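Local coordinates for lipolytic enzyme, G-D-S-L family (Bacteroides thetaiotaomicron, PDB 7BR2), which metabolises the drug diltiazem as a serine esterase of the SGNH (GDSL) hydrolase superfamily in a gut bacterium, at residues K78-L83 with P128-V133; K229-M234 with N301-K306; A269-L274 with T343-Q348. All blocks are in the same frame, centred on the assembly; numbering follows the deposited sequence.

Contact 1: K78-L83 with P128-V133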
# COMPACT_ATOMS: atom_id res chain seq x y z
N LYS A 78 -14.79 -11.62 6.58
CA LYS A 78 -14.49 -11.20 5.22
C LYS A 78 -14.01 -12.36 4.36
O LYS A 78 -13.72 -12.15 3.17
CB LYS A 78 -13.45 -10.07 5.25
CG LYS A 78 -13.98 -8.74 5.79
CD LYS A 78 -12.84 -7.76 6.11
CE LYS A 78 -13.39 -6.38 6.50
NZ LYS A 78 -14.36 -6.39 7.65
N ASN A 79 -13.90 -13.56 4.92
CA ASN A 79 -13.45 -14.74 4.22
C ASN A 79 -12.16 -14.50 3.44
O ASN A 79 -12.14 -14.54 2.21
CB ASN A 79 -14.55 -15.25 3.26
CG ASN A 79 -15.75 -15.84 4.01
OD1 ASN A 79 -15.66 -16.26 5.18
ND2 ASN A 79 -16.89 -15.87 3.33
N PRO A 80 -11.07 -14.17 4.13
CA PRO A 80 -9.80 -13.98 3.42
C PRO A 80 -9.33 -15.30 2.81
O PRO A 80 -9.51 -16.38 3.39
CB PRO A 80 -8.85 -13.51 4.53
CG PRO A 80 -9.40 -14.12 5.77
CD PRO A 80 -10.90 -14.05 5.59
N THR A 81 -8.77 -15.19 1.60
CA THR A 81 -7.94 -16.24 1.03
C THR A 81 -6.48 -16.05 1.41
O THR A 81 -5.73 -17.03 1.51
CB THR A 81 -8.08 -16.28 -0.51
OG1 THR A 81 -7.61 -15.06 -1.08
CG2 THR A 81 -9.53 -16.53 -0.94
N VAL A 82 -6.07 -14.80 1.64
CA VAL A 82 -4.74 -14.45 2.13
C VAL A 82 -4.92 -13.43 3.25
O VAL A 82 -5.54 -12.38 3.03
CB VAL A 82 -3.84 -13.88 1.01
CG1 VAL A 82 -2.41 -13.77 1.51
CG2 VAL A 82 -3.89 -14.77 -0.23
N LEU A 83 -4.33 -13.70 4.41
CA LEU A 83 -4.46 -12.86 5.59
C LEU A 83 -3.07 -12.39 6.02
O LEU A 83 -2.20 -13.22 6.33
CB LEU A 83 -5.15 -13.61 6.74
CG LEU A 83 -5.27 -12.91 8.10
CD1 LEU A 83 -6.11 -11.66 8.00
CD2 LEU A 83 -5.83 -13.83 9.16
N PRO A 128 -9.07 -23.47 7.29
CA PRO A 128 -8.86 -24.52 6.27
C PRO A 128 -8.27 -24.02 4.95
O PRO A 128 -7.46 -24.73 4.35
CB PRO A 128 -10.27 -25.09 6.09
CG PRO A 128 -11.18 -23.95 6.41
CD PRO A 128 -10.50 -23.17 7.50
N HIS A 129 -8.64 -22.84 4.48
CA HIS A 129 -8.25 -22.40 3.15
C HIS A 129 -7.84 -20.92 3.17
O HIS A 129 -8.37 -20.09 2.44
CB HIS A 129 -9.40 -22.64 2.17
CG HIS A 129 -9.87 -24.06 2.12
ND1 HIS A 129 -9.15 -25.07 1.52
CD2 HIS A 129 -11.00 -24.63 2.60
CE1 HIS A 129 -9.81 -26.21 1.64
NE2 HIS A 129 -10.94 -25.97 2.28
N THR A 130 -6.91 -20.59 4.05
CA THR A 130 -6.43 -19.21 4.16
C THR A 130 -4.91 -19.21 4.26
O THR A 130 -4.35 -19.81 5.19
CB THR A 130 -7.04 -18.48 5.36
OG1 THR A 130 -8.47 -18.45 5.24
CG2 THR A 130 -6.51 -17.04 5.44
N ARG A 131 -4.26 -18.56 3.31
CA ARG A 131 -2.82 -18.34 3.40
C ARG A 131 -2.52 -17.26 4.43
O ARG A 131 -3.03 -16.13 4.33
CB ARG A 131 -2.28 -17.96 2.03
CG ARG A 131 -0.78 -17.71 1.99
CD ARG A 131 -0.20 -17.96 0.61
NE ARG A 131 -0.73 -17.11 -0.46
CZ ARG A 131 -0.14 -16.00 -0.90
NH1 ARG A 131 1.00 -15.58 -0.35
NH2 ARG A 131 -0.68 -15.31 -1.90
N ILE A 132 -1.67 -17.58 5.41
CA ILE A 132 -1.31 -16.67 6.49
C ILE A 132 0.04 -16.04 6.18
O ILE A 132 1.00 -16.73 5.84
CB ILE A 132 -1.28 -17.40 7.85
CG1 ILE A 132 -2.59 -18.13 8.12
CG2 ILE A 132 -1.03 -16.43 8.98
CD1 ILE A 132 -3.79 -17.19 8.24
N VAL A 133 0.12 -14.71 6.29
CA VAL A 133 1.35 -13.97 6.03
C VAL A 133 1.66 -13.08 7.23
O VAL A 133 1.00 -12.04 7.43
CB VAL A 133 1.26 -13.14 4.74
CG1 VAL A 133 2.55 -12.38 4.50
CG2 VAL A 133 0.91 -14.04 3.55
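The flat guanidinium of Arg-131 has Val-82 lying over one face, with CG1 4.0 Å above the plane and over its centre. The second methyl, Val-82 CG2, meets the same group at NE and NH2, its distance to Arg-131 NH2 being 3.7 Å. Arg-131 reaches this place by leaving the backbone with CG anti to N and then bending at chi3 (61°), which folds the guanidinium back alongside the valine, the two side chains pointing the same way. NH1 forms a salt bridge with Glu-176 and a hydrogen bond to the carbonyl of Lys-14, so the charge is held by polar partners while the valine covers a face.

The pair sits on one face of two adjacent parallel strands, 82-85 and 131-136, of the five-stranded parallel sheet at the heart of the SGNH hydrolase domain; helix 102-125 makes the beta-alpha-beta crossover between them. Arg-131 N donates to Thr-81 O at 2.8 Å from above the carbonyl plane. Leu-83 N then binds Arg-131 O at 2.8 Å and Val-133 N binds Leu-83 O at 2.8 Å, both nearly along the C=O axis. The bond from Leu-83 is the straightest of the three, with 167° at the hydrogen.

On the other face of the sheet Leu-83 and Ile-132 make an apolar pair: Leu-83 CD2 and Ile-132 CD1 meet at 4.0 Å, side by side, and Phe-124 of the covering helix touches both residues. Thr-130 turns its methyl, anti to the backbone N, toward Leu-83 CB and Pro-80 CG, and its OG1 lies 3.0 Å from Pro-80 O. The hydroxyl of Thr-81 bonds instead to Asp-20 OD1 and to the backbone N of Arg-21, tying the start of this strand to strand 21-26.

Contact 2: K229-M234 with N301-K306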
# COMPACT_ATOMS: atom_id res chain seq x y z
N LYS A 229 10.94 -6.08 -12.31
CA LYS A 229 10.10 -6.37 -13.45
C LYS A 229 9.51 -5.10 -14.05
O LYS A 229 8.99 -4.23 -13.34
CB LYS A 229 9.01 -7.37 -13.06
CG LYS A 229 9.60 -8.72 -12.70
CD LYS A 229 8.54 -9.76 -12.40
CE LYS A 229 9.16 -11.07 -11.93
NZ LYS A 229 8.13 -12.03 -11.39
N ASP A 230 9.61 -4.99 -15.36
CA ASP A 230 9.33 -3.76 -16.08
C ASP A 230 7.85 -3.70 -16.44
O ASP A 230 7.21 -4.72 -16.71
CB ASP A 230 10.14 -3.71 -17.38
CG ASP A 230 11.56 -3.23 -17.17
OD1 ASP A 230 11.84 -2.65 -16.11
OD2 ASP A 230 12.39 -3.47 -18.06
N VAL A 231 7.33 -2.47 -16.49
CA VAL A 231 6.00 -2.27 -17.04
C VAL A 231 5.95 -2.76 -18.48
O VAL A 231 5.13 -3.60 -18.85
CB VAL A 231 5.61 -0.78 -16.96
CG1 VAL A 231 4.23 -0.56 -17.55
CG2 VAL A 231 5.70 -0.27 -15.52
N ALA A 232 6.88 -2.27 -19.29
CA ALA A 232 7.10 -2.75 -20.65
C ALA A 232 8.50 -2.30 -21.06
O ALA A 232 9.05 -1.35 -20.50
CB ALA A 232 6.04 -2.22 -21.62
N ASN A 233 9.06 -3.01 -22.02
CA ASN A 233 10.43 -2.73 -22.48
C ASN A 233 10.42 -2.89 -24.00
O ASN A 233 10.37 -4.01 -24.51
CB ASN A 233 11.42 -3.68 -21.81
CG ASN A 233 12.86 -3.15 -21.85
OD1 ASN A 233 13.18 -2.26 -22.61
ND2 ASN A 233 13.73 -3.74 -21.03
N MET A 234 10.43 -1.77 -24.71
CA MET A 234 10.40 -1.82 -26.16
C MET A 234 11.66 -1.15 -26.72
O MET A 234 12.11 -0.11 -26.22
CB MET A 234 9.15 -1.14 -26.74
CG MET A 234 9.15 0.35 -26.55
SD MET A 234 7.49 1.03 -26.55
CE MET A 234 7.36 1.47 -24.82
N ASN A 301 8.55 0.80 -11.67
CA ASN A 301 7.79 1.69 -12.52
C ASN A 301 8.62 2.11 -13.73
O ASN A 301 8.78 3.30 -14.01
CB ASN A 301 7.29 2.91 -11.76
CG ASN A 301 5.99 3.44 -12.33
OD1 ASN A 301 5.36 2.78 -13.16
ND2 ASN A 301 5.62 4.65 -11.94
N THR A 302 9.13 1.13 -14.47
CA THR A 302 9.91 1.37 -15.69
C THR A 302 9.13 0.90 -16.91
O THR A 302 8.98 -0.31 -17.14
CB THR A 302 11.27 0.69 -15.60
OG1 THR A 302 12.04 1.31 -14.57
CG2 THR A 302 12.01 0.80 -16.92
N GLU A 303 8.66 1.86 -17.71
CA GLU A 303 8.02 1.63 -19.00
C GLU A 303 8.99 2.18 -20.05
O GLU A 303 8.87 3.33 -20.50
CB GLU A 303 6.63 2.31 -19.06
CG GLU A 303 5.85 2.01 -20.33
CD GLU A 303 4.55 2.82 -20.44
OE1 GLU A 303 4.31 3.74 -19.62
OE2 GLU A 303 3.76 2.52 -21.37
N LEU A 304 9.95 1.35 -20.45
CA LEU A 304 11.13 1.84 -21.15
C LEU A 304 10.89 1.93 -22.65
O LEU A 304 10.49 0.95 -23.28
CB LEU A 304 12.34 0.96 -20.85
CG LEU A 304 13.67 1.63 -21.20
CD1 LEU A 304 14.00 2.80 -20.26
CD2 LEU A 304 14.81 0.62 -21.22
N LEU A 305 11.14 3.10 -23.22
CA LEU A 305 11.13 3.29 -24.67
C LEU A 305 12.55 3.54 -25.16
O LEU A 305 13.17 4.56 -24.81
CB LEU A 305 10.19 4.42 -25.08
CG LEU A 305 10.34 4.86 -26.54
CD1 LEU A 305 9.96 3.73 -27.50
CD2 LEU A 305 9.49 6.10 -26.81
N LYS A 306 13.06 2.62 -25.97
CA LYS A 306 14.39 2.72 -26.55
C LYS A 306 14.26 2.71 -28.07
O LYS A 306 13.74 1.75 -28.64
CB LYS A 306 15.29 1.56 -26.09
CG LYS A 306 16.77 1.80 -26.34
CD LYS A 306 17.62 0.60 -26.01
CE LYS A 306 17.79 0.45 -24.51
NZ LYS A 306 18.13 -0.96 -24.17
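Strands 232-234 and 303-306 run parallel, 3° apart in direction with axes 4.8 Å from each other, joined by Leu-304 N to Ala-232 O, Met-234 N to Leu-304 O (3.1 Å, straight at 180°) and Lys-306 N to Met-234 O, and preceded by a more bent bond (130°) from Val-231 N to Thr-302 O. They belong to the central parallel pair of a mixed four-stranded sheet, flanked by strands 242-247 and 335-336.

Met-234 is the residue most covered by the opposite segment. Its CG takes the crowded position between backbone N and carbonyl carbon, which places it 3.6 Å from Leu-305 CD1; a bend at chi3 then brings Met-234 CE to 3.5 Å from Leu-304 O. An alanine here would probably loosen the packing against Leu-305, and against Phe-263 and Tyr-265 of strand 260-267, by removing CG, SD and CE. Just before the strand, the side chains of Val-231 and Glu-303 cross obliquely, CB to CB 3.9 Å. Asn-233 and Leu-304, on the face opposite Met-234, point the same way, Asn-233 OD1 lying 3.6 Å from Leu-304 CD2.

Glu-303 extends its chain to Tyr-265 OH and Gln-345 NE2, both hydrogen-bonded to OE2. This buried carboxylate thus meets two polar partners amid apolar neighbours, consistent with a charge stabilised, at least in part, by those two bonds.

Contact 3: A269-L274 with T343-Q348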
# COMPACT_ATOMS: atom_id res chain seq x y z
N ALA A 269 0.19 -3.76 -19.56
CA ALA A 269 -0.05 -3.14 -18.27
C ALA A 269 0.09 -1.64 -18.43
O ALA A 269 0.68 -1.15 -19.39
CB ALA A 269 0.92 -3.67 -17.21
N LEU A 270 -0.48 -0.92 -17.48
CA LEU A 270 -0.37 0.53 -17.39
C LEU A 270 0.77 0.91 -16.46
O LEU A 270 1.23 0.07 -15.66
CB LEU A 270 -1.69 1.13 -16.89
CG LEU A 270 -2.94 0.96 -17.76
CD1 LEU A 270 -4.18 1.53 -17.06
CD2 LEU A 270 -2.74 1.59 -19.13
N PRO A 271 1.29 2.13 -16.55
CA PRO A 271 2.28 2.58 -15.55
C PRO A 271 1.64 2.72 -14.17
O PRO A 271 0.43 2.88 -14.02
CB PRO A 271 2.75 3.93 -16.08
CG PRO A 271 1.60 4.43 -16.91
CD PRO A 271 0.99 3.19 -17.52
N TYR A 272 2.49 2.65 -13.15
CA TYR A 272 2.01 2.85 -11.79
C TYR A 272 1.83 4.34 -11.54
O TYR A 272 2.77 5.11 -11.73
CB TYR A 272 2.98 2.29 -10.77
CG TYR A 272 2.38 2.29 -9.39
CD1 TYR A 272 1.56 1.24 -8.98
CD2 TYR A 272 2.58 3.35 -8.52
CE1 TYR A 272 0.98 1.24 -7.72
CE2 TYR A 272 2.01 3.36 -7.25
CZ TYR A 272 1.21 2.30 -6.86
OH TYR A 272 0.65 2.30 -5.60
N PRO A 273 0.63 4.78 -11.18
CA PRO A 273 0.39 6.21 -10.96
C PRO A 273 0.67 6.61 -9.52
O PRO A 273 0.36 5.89 -8.57
CB PRO A 273 -1.09 6.37 -11.33
CG PRO A 273 -1.68 5.06 -10.98
CD PRO A 273 -0.62 4.00 -11.17
N LEU A 274 1.28 7.79 -9.38
CA LEU A 274 1.71 8.31 -8.09
C LEU A 274 0.97 9.60 -7.79
O LEU A 274 0.97 10.54 -8.59
CB LEU A 274 3.22 8.55 -8.08
CG LEU A 274 4.04 7.27 -8.20
CD1 LEU A 274 5.50 7.54 -8.54
CD2 LEU A 274 3.92 6.42 -6.94
N THR A 343 1.68 11.20 -20.72
CA THR A 343 1.27 10.14 -21.65
C THR A 343 -0.19 9.78 -21.41
O THR A 343 -0.70 9.91 -20.29
CB THR A 343 2.13 8.89 -21.52
OG1 THR A 343 1.76 8.13 -20.36
CG2 THR A 343 3.62 9.25 -21.45
N PRO A 344 -0.89 9.35 -22.46
CA PRO A 344 -2.29 8.94 -22.28
C PRO A 344 -2.45 7.78 -21.32
O PRO A 344 -3.39 7.79 -20.52
CB PRO A 344 -2.73 8.58 -23.70
CG PRO A 344 -1.82 9.40 -24.56
CD PRO A 344 -0.50 9.37 -23.87
N GLN A 345 -1.54 6.80 -21.36
CA GLN A 345 -1.64 5.67 -20.44
C GLN A 345 -1.38 6.11 -18.99
O GLN A 345 -1.93 5.51 -18.06
CB GLN A 345 -0.67 4.54 -20.83
CG GLN A 345 0.82 4.88 -20.78
CD GLN A 345 1.43 5.24 -22.14
OE1 GLN A 345 0.82 5.94 -22.96
NE2 GLN A 345 2.67 4.79 -22.36
N TYR A 346 -0.56 7.14 -18.78
CA TYR A 346 -0.38 7.65 -17.42
C TYR A 346 -1.62 8.40 -16.96
O TYR A 346 -2.00 8.31 -15.80
CB TYR A 346 0.86 8.53 -17.31
CG TYR A 346 1.32 8.67 -15.87
CD1 TYR A 346 2.13 7.70 -15.29
CD2 TYR A 346 0.88 9.72 -15.07
CE1 TYR A 346 2.54 7.80 -13.97
CE2 TYR A 346 1.27 9.83 -13.75
CZ TYR A 346 2.10 8.87 -13.21
OH TYR A 346 2.52 8.96 -11.90
N GLN A 347 -2.27 9.14 -17.87
CA GLN A 347 -3.53 9.77 -17.53
C GLN A 347 -4.60 8.73 -17.18
O GLN A 347 -5.35 8.89 -16.21
CB GLN A 347 -3.98 10.64 -18.70
CG GLN A 347 -3.13 11.89 -18.93
CD GLN A 347 -3.25 12.90 -17.79
OE1 GLN A 347 -2.27 13.21 -17.10
NE2 GLN A 347 -4.45 13.41 -17.58
N GLN A 348 -4.65 7.63 -17.95
CA GLN A 348 -5.55 6.52 -17.64
C GLN A 348 -5.23 5.92 -16.28
O GLN A 348 -6.13 5.66 -15.46
CB GLN A 348 -5.40 5.47 -18.75
CG GLN A 348 -6.21 4.19 -18.63
CD GLN A 348 -5.95 3.25 -19.80
OE1 GLN A 348 -5.16 3.57 -20.68
NE2 GLN A 348 -6.59 2.09 -19.80
O HOH W 1 2.36 11.24 -10.71
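Tyr-346 fills the tight part of this contact, its side chain leaving the helix with CG anti to the backbone N (chi1 -161°) and lying along the chain from Pro-271 to Leu-274. Pro-271 CG meets Tyr-346 CD1 at 3.7 Å, while Tyr-346 CE1 lies 3.5 Å from Tyr-272 O. At the tip, Leu-274 N donates to Tyr-346 OH at 3.0 Å. Pro-271 CD packs on Gln-345 CG at 3.7 Å, and Leu-270 crosses the extended Gln-348 at about a right angle, Leu-270 CD2 lying 3.5 Å from Gln-348 OE1, an oxygen hydrogen-bonded to Arg-443.

At the phenol end the packing thins to Leu-274, and a water bridges Tyr-346 OH and Leu-274 O, 2.6 Å from each. The water donates to the carbonyl; the hydroxyl thus has two partners, the N-H of Leu-274 and the water.

Thr-343 is the N-cap of helix 344-377, its OG1 accepting from Tyr-346 N at 3.0 Å. The proline-containing loop lies between this long helix, whose Ala-349, Leu-350 and Met-353 touch Pro-273, and helix 35-46, against which Tyr-272 packs.

Overall arrangement
Contact 1 belongs to the parallel sheet of the hydrolase domain, whereas contacts 2 and 3 lie together farther along the chain, their centres 12 Å apart and that of contact 1 more than 30 Å from either. Contacts 1 and 2 both join neighbouring parallel strands through backbone bonds, and each is only partly buried; the charge in contact 1 is a partly exposed arginine, that in contact 2 a buried carboxylate. Contact 3 is the most buried, and pairs a loop with the start of a helix by ring packing, one direct hydrogen bond and a water. Contacts 2 and 3 touch, notably where Asn-301 OD1 lies 2.9 Å from Tyr-272 N, a probable hydrogen bond.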